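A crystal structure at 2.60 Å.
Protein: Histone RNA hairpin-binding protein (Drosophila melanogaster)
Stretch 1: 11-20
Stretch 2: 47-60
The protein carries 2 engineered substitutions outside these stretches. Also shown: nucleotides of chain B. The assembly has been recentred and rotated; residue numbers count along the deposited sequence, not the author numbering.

Stretch 1 11-20: ILSRRQKQID
Stretch 2 47-60: TPNKYGKYSRRAFD

Residues 11-20 lie within a longer helix; 47-55 are loop, with a type I turn from N49 to G52, and S55 caps the helix that starts at R56 and runs on beyond D60 (A58 N to S55 OG, 3.1 Å). The two helix axes run roughly parallel, at 23° and 12.1 Å at closest approach. In register, R15 CA lies 5.8 Å from K50 CA and Q18 CA 8.8 Å from D60 CA; 690 Å², both sides summed, is buried between the stretches.

Hydrogen bonding centres on buried R15 (m, t, t). This extended side chain carries a planar, multi-donor head to the turn's carbonyls: R15 NH1 donates to K50 O (2.7 Å) and G52 O (2.6 Å). The long K50 chain (p, t, t, t) carries its amine to the Q16 amide oxygen, K50 NZ to Q16 OE1 at 2.9 Å, while the Q18 amide (m, t) supplies a donor to the D60 carboxylate, Q18 NE2 to D60 OD1 at 2.7 Å. D60 OD2 accepts from R56 NE (3.2 Å), a salt bridge.

Two stacks add to this. The flat F59 ring (t, 85°) offers a face to R15, whose CD is 3.6 Å from the ring centroid; the guanidinium stacks at 10°, off-centre. R14 (t, t, p) stacks on R56 (t, p, t), centres 3.5 Å apart, despite like charge; R56 NH1 also donates a hydrogen bond to OP2 of the RNA cytidine (2.9 Å).

Apolar side chains also pack: L12 CD1 (m, t) lies 4.1 Å from Y51 CE1. I19 CD1 (m, t) lies 3.9 Å from P48 O and 4.3 Å from K50 CB.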

# COMPACT_ATOMS: atom_id res chain seq x y z
N ILE A 11 4.41 -3.30 9.51
CA ILE A 11 4.47 -2.84 8.14
C ILE A 11 3.33 -3.46 7.31
O ILE A 11 2.59 -2.76 6.62
CB ILE A 11 5.82 -3.13 7.50
CG1 ILE A 11 6.94 -2.47 8.30
CG2 ILE A 11 5.87 -2.64 6.06
CD1 ILE A 11 8.28 -2.56 7.60
N LEU A 12 3.17 -4.78 7.41
CA LEU A 12 2.10 -5.46 6.68
C LEU A 12 0.71 -4.88 6.96
O LEU A 12 -0.05 -4.60 6.03
CB LEU A 12 2.10 -6.97 6.95
CG LEU A 12 3.25 -7.71 6.26
CD1 LEU A 12 3.10 -9.23 6.38
CD2 LEU A 12 3.33 -7.25 4.81
N SER A 13 0.39 -4.69 8.23
CA SER A 13 -0.94 -4.22 8.57
C SER A 13 -1.20 -2.77 8.12
O SER A 13 -2.32 -2.45 7.73
CB SER A 13 -1.22 -4.40 10.06
OG SER A 13 -0.39 -3.55 10.81
N ARG A 14 -0.18 -1.92 8.17
CA ARG A 14 -0.35 -0.55 7.71
C ARG A 14 -0.48 -0.55 6.19
O ARG A 14 -1.20 0.26 5.60
CB ARG A 14 0.86 0.32 8.10
CG ARG A 14 0.93 1.66 7.32
CD ARG A 14 2.14 2.55 7.67
NE ARG A 14 3.39 2.07 7.06
CZ ARG A 14 4.38 1.50 7.73
NH1 ARG A 14 4.28 1.37 9.05
NH2 ARG A 14 5.48 1.08 7.10
N ARG A 15 0.26 -1.43 5.54
CA ARG A 15 0.20 -1.45 4.09
C ARG A 15 -1.19 -1.95 3.68
O ARG A 15 -1.77 -1.46 2.72
CB ARG A 15 1.31 -2.32 3.51
CG ARG A 15 2.68 -1.68 3.57
CD ARG A 15 3.72 -2.62 2.95
NE ARG A 15 5.07 -2.07 2.92
CZ ARG A 15 6.13 -2.77 2.52
NH1 ARG A 15 6.00 -4.02 2.09
NH2 ARG A 15 7.32 -2.20 2.51
N GLN A 16 -1.72 -2.89 4.44
CA GLN A 16 -3.01 -3.48 4.12
C GLN A 16 -4.09 -2.41 4.30
O GLN A 16 -5.13 -2.45 3.65
CB GLN A 16 -3.25 -4.69 5.02
CG GLN A 16 -4.52 -5.46 4.73
CD GLN A 16 -4.75 -5.68 3.25
OE1 GLN A 16 -4.08 -6.52 2.61
NE2 GLN A 16 -5.69 -4.94 2.68
N LYS A 17 -3.81 -1.44 5.16
CA LYS A 17 -4.79 -0.44 5.55
C LYS A 17 -4.87 0.59 4.44
O LYS A 17 -5.96 0.96 4.00
CB LYS A 17 -4.40 0.20 6.89
CG LYS A 17 -5.48 1.02 7.60
CD LYS A 17 -4.88 1.92 8.69
CE LYS A 17 -5.80 3.08 9.08
NZ LYS A 17 -5.05 4.27 9.61
N GLN A 18 -3.71 1.04 3.97
CA GLN A 18 -3.64 1.93 2.82
C GLN A 18 -4.40 1.33 1.63
O GLN A 18 -5.12 2.02 0.90
CB GLN A 18 -2.19 2.15 2.41
CG GLN A 18 -1.36 2.97 3.36
CD GLN A 18 0.13 2.83 3.09
OE1 GLN A 18 0.67 1.72 3.08
NE2 GLN A 18 0.79 3.95 2.84
N ILE A 19 -4.22 0.02 1.44
CA ILE A 19 -4.89 -0.72 0.39
C ILE A 19 -6.39 -0.74 0.61
O ILE A 19 -7.15 -0.39 -0.28
CB ILE A 19 -4.37 -2.14 0.30
CG1 ILE A 19 -3.01 -2.14 -0.40
CG2 ILE A 19 -5.35 -3.04 -0.45
CD1 ILE A 19 -2.24 -3.44 -0.20
N ASP A 20 -6.81 -1.15 1.81
CA ASP A 20 -8.22 -1.16 2.16
C ASP A 20 -8.86 0.18 1.85
O ASP A 20 -9.85 0.23 1.13
CB ASP A 20 -8.42 -1.52 3.63
CG ASP A 20 -8.30 -3.00 3.87
OD1 ASP A 20 -7.87 -3.71 2.93
OD2 ASP A 20 -8.63 -3.47 4.97
N THR A 47 -1.76 -1.83 -8.32
CA THR A 47 -1.88 -2.08 -6.88
C THR A 47 -0.56 -2.57 -6.30
O THR A 47 -0.01 -3.58 -6.76
CB THR A 47 -3.00 -3.08 -6.58
N PRO A 48 -0.04 -1.85 -5.29
CA PRO A 48 1.27 -2.12 -4.68
C PRO A 48 1.26 -3.44 -3.91
O PRO A 48 0.30 -3.71 -3.19
CB PRO A 48 1.44 -0.94 -3.72
CG PRO A 48 0.04 -0.59 -3.34
CD PRO A 48 -0.76 -0.77 -4.60
N ASN A 49 2.31 -4.24 -4.06
CA ASN A 49 2.41 -5.51 -3.35
C ASN A 49 2.89 -5.31 -1.92
O ASN A 49 4.01 -4.86 -1.71
CB ASN A 49 3.37 -6.43 -4.09
CG ASN A 49 3.40 -7.82 -3.52
OD1 ASN A 49 2.59 -8.17 -2.66
ND2 ASN A 49 4.33 -8.63 -4.00
N LYS A 50 2.06 -5.63 -0.95
CA LYS A 50 2.39 -5.40 0.46
C LYS A 50 3.50 -6.32 0.93
O LYS A 50 4.19 -6.04 1.92
CB LYS A 50 1.15 -5.54 1.35
CG LYS A 50 0.63 -6.96 1.53
CD LYS A 50 -0.59 -7.02 2.47
CE LYS A 50 -1.14 -8.45 2.55
NZ LYS A 50 -2.29 -8.64 3.50
N TYR A 51 3.70 -7.42 0.21
CA TYR A 51 4.71 -8.40 0.60
C TYR A 51 6.09 -8.04 0.08
O TYR A 51 7.00 -8.83 0.15
CB TYR A 51 4.32 -9.79 0.11
CG TYR A 51 3.21 -10.45 0.89
CD1 TYR A 51 3.35 -10.72 2.25
CD2 TYR A 51 2.02 -10.81 0.28
CE1 TYR A 51 2.34 -11.33 2.98
CE2 TYR A 51 0.99 -11.42 1.00
CZ TYR A 51 1.16 -11.69 2.35
OH TYR A 51 0.16 -12.31 3.08
N GLY A 52 6.25 -6.84 -0.45
CA GLY A 52 7.52 -6.49 -1.07
C GLY A 52 8.46 -5.66 -0.21
O GLY A 52 8.03 -4.89 0.63
N LYS A 53 9.75 -5.83 -0.43
CA LYS A 53 10.73 -5.05 0.31
C LYS A 53 10.83 -3.65 -0.28
O LYS A 53 11.30 -3.47 -1.42
CB LYS A 53 12.10 -5.74 0.26
CG LYS A 53 12.11 -7.21 0.65
CD LYS A 53 11.92 -7.40 2.15
CE LYS A 53 13.07 -6.78 2.93
NZ LYS A 53 13.22 -7.51 4.21
N TYR A 54 10.39 -2.66 0.49
CA TYR A 54 10.46 -1.26 0.06
C TYR A 54 10.64 -0.35 1.23
O TYR A 54 10.02 -0.55 2.28
CB TYR A 54 9.17 -0.79 -0.61
CG TYR A 54 8.74 -1.48 -1.87
CD1 TYR A 54 9.29 -1.13 -3.11
CD2 TYR A 54 7.73 -2.45 -1.85
CE1 TYR A 54 8.88 -1.77 -4.29
CE2 TYR A 54 7.31 -3.08 -3.02
CZ TYR A 54 7.88 -2.74 -4.23
OH TYR A 54 7.46 -3.37 -5.38
N SER A 55 11.42 0.71 1.02
CA SER A 55 11.46 1.84 1.94
C SER A 55 10.06 2.45 2.12
O SER A 55 9.17 2.28 1.28
CB SER A 55 12.41 2.91 1.39
OG SER A 55 11.74 3.71 0.40
N ARG A 56 9.88 3.19 3.21
CA ARG A 56 8.62 3.85 3.51
C ARG A 56 8.15 4.84 2.41
O ARG A 56 7.01 4.76 1.95
CB ARG A 56 8.72 4.53 4.87
CG ARG A 56 7.47 5.22 5.34
CD ARG A 56 6.29 4.28 5.40
NE ARG A 56 5.10 4.98 5.89
CZ ARG A 56 4.68 4.99 7.15
NH1 ARG A 56 5.35 4.33 8.09
NH2 ARG A 56 3.58 5.66 7.48
N ARG A 57 9.04 5.74 1.98
CA ARG A 57 8.74 6.69 0.91
C ARG A 57 8.38 5.96 -0.39
O ARG A 57 7.53 6.40 -1.16
CB ARG A 57 9.92 7.63 0.65
CG ARG A 57 10.39 8.37 1.90
CD ARG A 57 11.66 9.19 1.65
NE ARG A 57 11.82 10.19 2.70
CZ ARG A 57 11.26 11.40 2.66
NH1 ARG A 57 10.54 11.75 1.60
NH2 ARG A 57 11.44 12.25 3.67
N ALA A 58 9.03 4.84 -0.62
CA ALA A 58 8.80 4.07 -1.83
C ALA A 58 7.39 3.50 -1.86
O ALA A 58 6.67 3.66 -2.84
CB ALA A 58 9.82 2.99 -1.95
N PHE A 59 6.98 2.84 -0.78
CA PHE A 59 5.64 2.26 -0.76
C PHE A 59 4.57 3.35 -0.71
O PHE A 59 3.50 3.23 -1.31
CB PHE A 59 5.45 1.33 0.43
CG PHE A 59 4.27 0.42 0.27
CD1 PHE A 59 4.39 -0.78 -0.41
CD2 PHE A 59 3.04 0.76 0.78
CE1 PHE A 59 3.31 -1.63 -0.57
CE2 PHE A 59 1.96 -0.09 0.63
CZ PHE A 59 2.10 -1.28 -0.06
N ASP A 60 4.86 4.40 0.04
CA ASP A 60 3.95 5.53 0.11
C ASP A 60 3.74 6.19 -1.26
O ASP A 60 2.63 6.60 -1.60
CB ASP A 60 4.42 6.53 1.16
CG ASP A 60 3.91 6.19 2.54
OD1 ASP A 60 3.13 5.21 2.64
OD2 ASP A 60 4.25 6.91 3.52
P G B 9 14.87 5.80 1.10
OP1 G B 9 15.17 4.48 0.51
OP2 G B 9 13.53 6.39 0.89
O5' G B 9 15.10 5.81 2.67
C5' G B 9 16.11 5.03 3.28
C4' G B 9 16.07 5.21 4.77
O4' G B 9 16.39 6.58 5.10
C3' G B 9 14.73 4.98 5.43
O3' G B 9 14.46 3.61 5.64
C2' G B 9 14.83 5.79 6.71
O2' G B 9 15.55 5.08 7.70
C1' G B 9 15.67 6.98 6.25
N9 G B 9 14.80 8.11 5.90
C8 G B 9 14.42 8.54 4.66
N7 G B 9 13.63 9.57 4.72
C5 G B 9 13.49 9.84 6.07
C6 G B 9 12.76 10.85 6.75
O6 G B 9 12.05 11.76 6.26
N1 G B 9 12.92 10.73 8.13
C2 G B 9 13.67 9.77 8.79
N2 G B 9 13.69 9.81 10.14
N3 G B 9 14.35 8.83 8.16
C4 G B 9 14.21 8.93 6.82
P G B 8 12.84 9.99 -2.30
OP1 G B 8 11.94 11.02 -1.68
OP2 G B 8 13.31 10.11 -3.70
O5' G B 8 14.10 9.83 -1.35
C5' G B 8 15.19 9.00 -1.73
C4' G B 8 16.24 8.93 -0.64
O4' G B 8 16.59 10.27 -0.23
C3' G B 8 15.81 8.23 0.64
O3' G B 8 15.98 6.82 0.55
C2' G B 8 16.71 8.87 1.69
O2' G B 8 18.00 8.26 1.67
C1' G B 8 16.85 10.30 1.16
N9 G B 8 15.92 11.26 1.79
C8 G B 8 15.02 12.05 1.11
N7 G B 8 14.32 12.84 1.88
C5 G B 8 14.78 12.56 3.15
C6 G B 8 14.38 13.11 4.40
O6 G B 8 13.52 13.98 4.62
N1 G B 8 15.11 12.54 5.44
C2 G B 8 16.08 11.58 5.31
N2 G B 8 16.64 11.17 6.46
N3 G B 8 16.47 11.05 4.15
C4 G B 8 15.78 11.59 3.12
P C B 11 8.33 3.36 9.66
OP1 C B 11 7.94 2.15 10.47
OP2 C B 11 8.17 3.48 8.19
O5' C B 11 7.59 4.62 10.31
C5' C B 11 7.38 4.70 11.70
C4' C B 11 6.76 6.03 12.11
O4' C B 11 7.46 7.15 11.51
C3' C B 11 5.33 6.28 11.70
O3' C B 11 4.38 5.52 12.40
C2' C B 11 5.21 7.78 11.94
O2' C B 11 5.17 8.05 13.33
C1' C B 11 6.56 8.25 11.41
N1 C B 11 6.41 8.66 10.00
C2 C B 11 5.78 9.91 9.81
O2 C B 11 5.46 10.61 10.80
N3 C B 11 5.58 10.35 8.55
C4 C B 11 5.94 9.59 7.52
N4 C B 11 5.69 10.08 6.30
C5 C B 11 6.56 8.31 7.70
C6 C B 11 6.76 7.88 8.95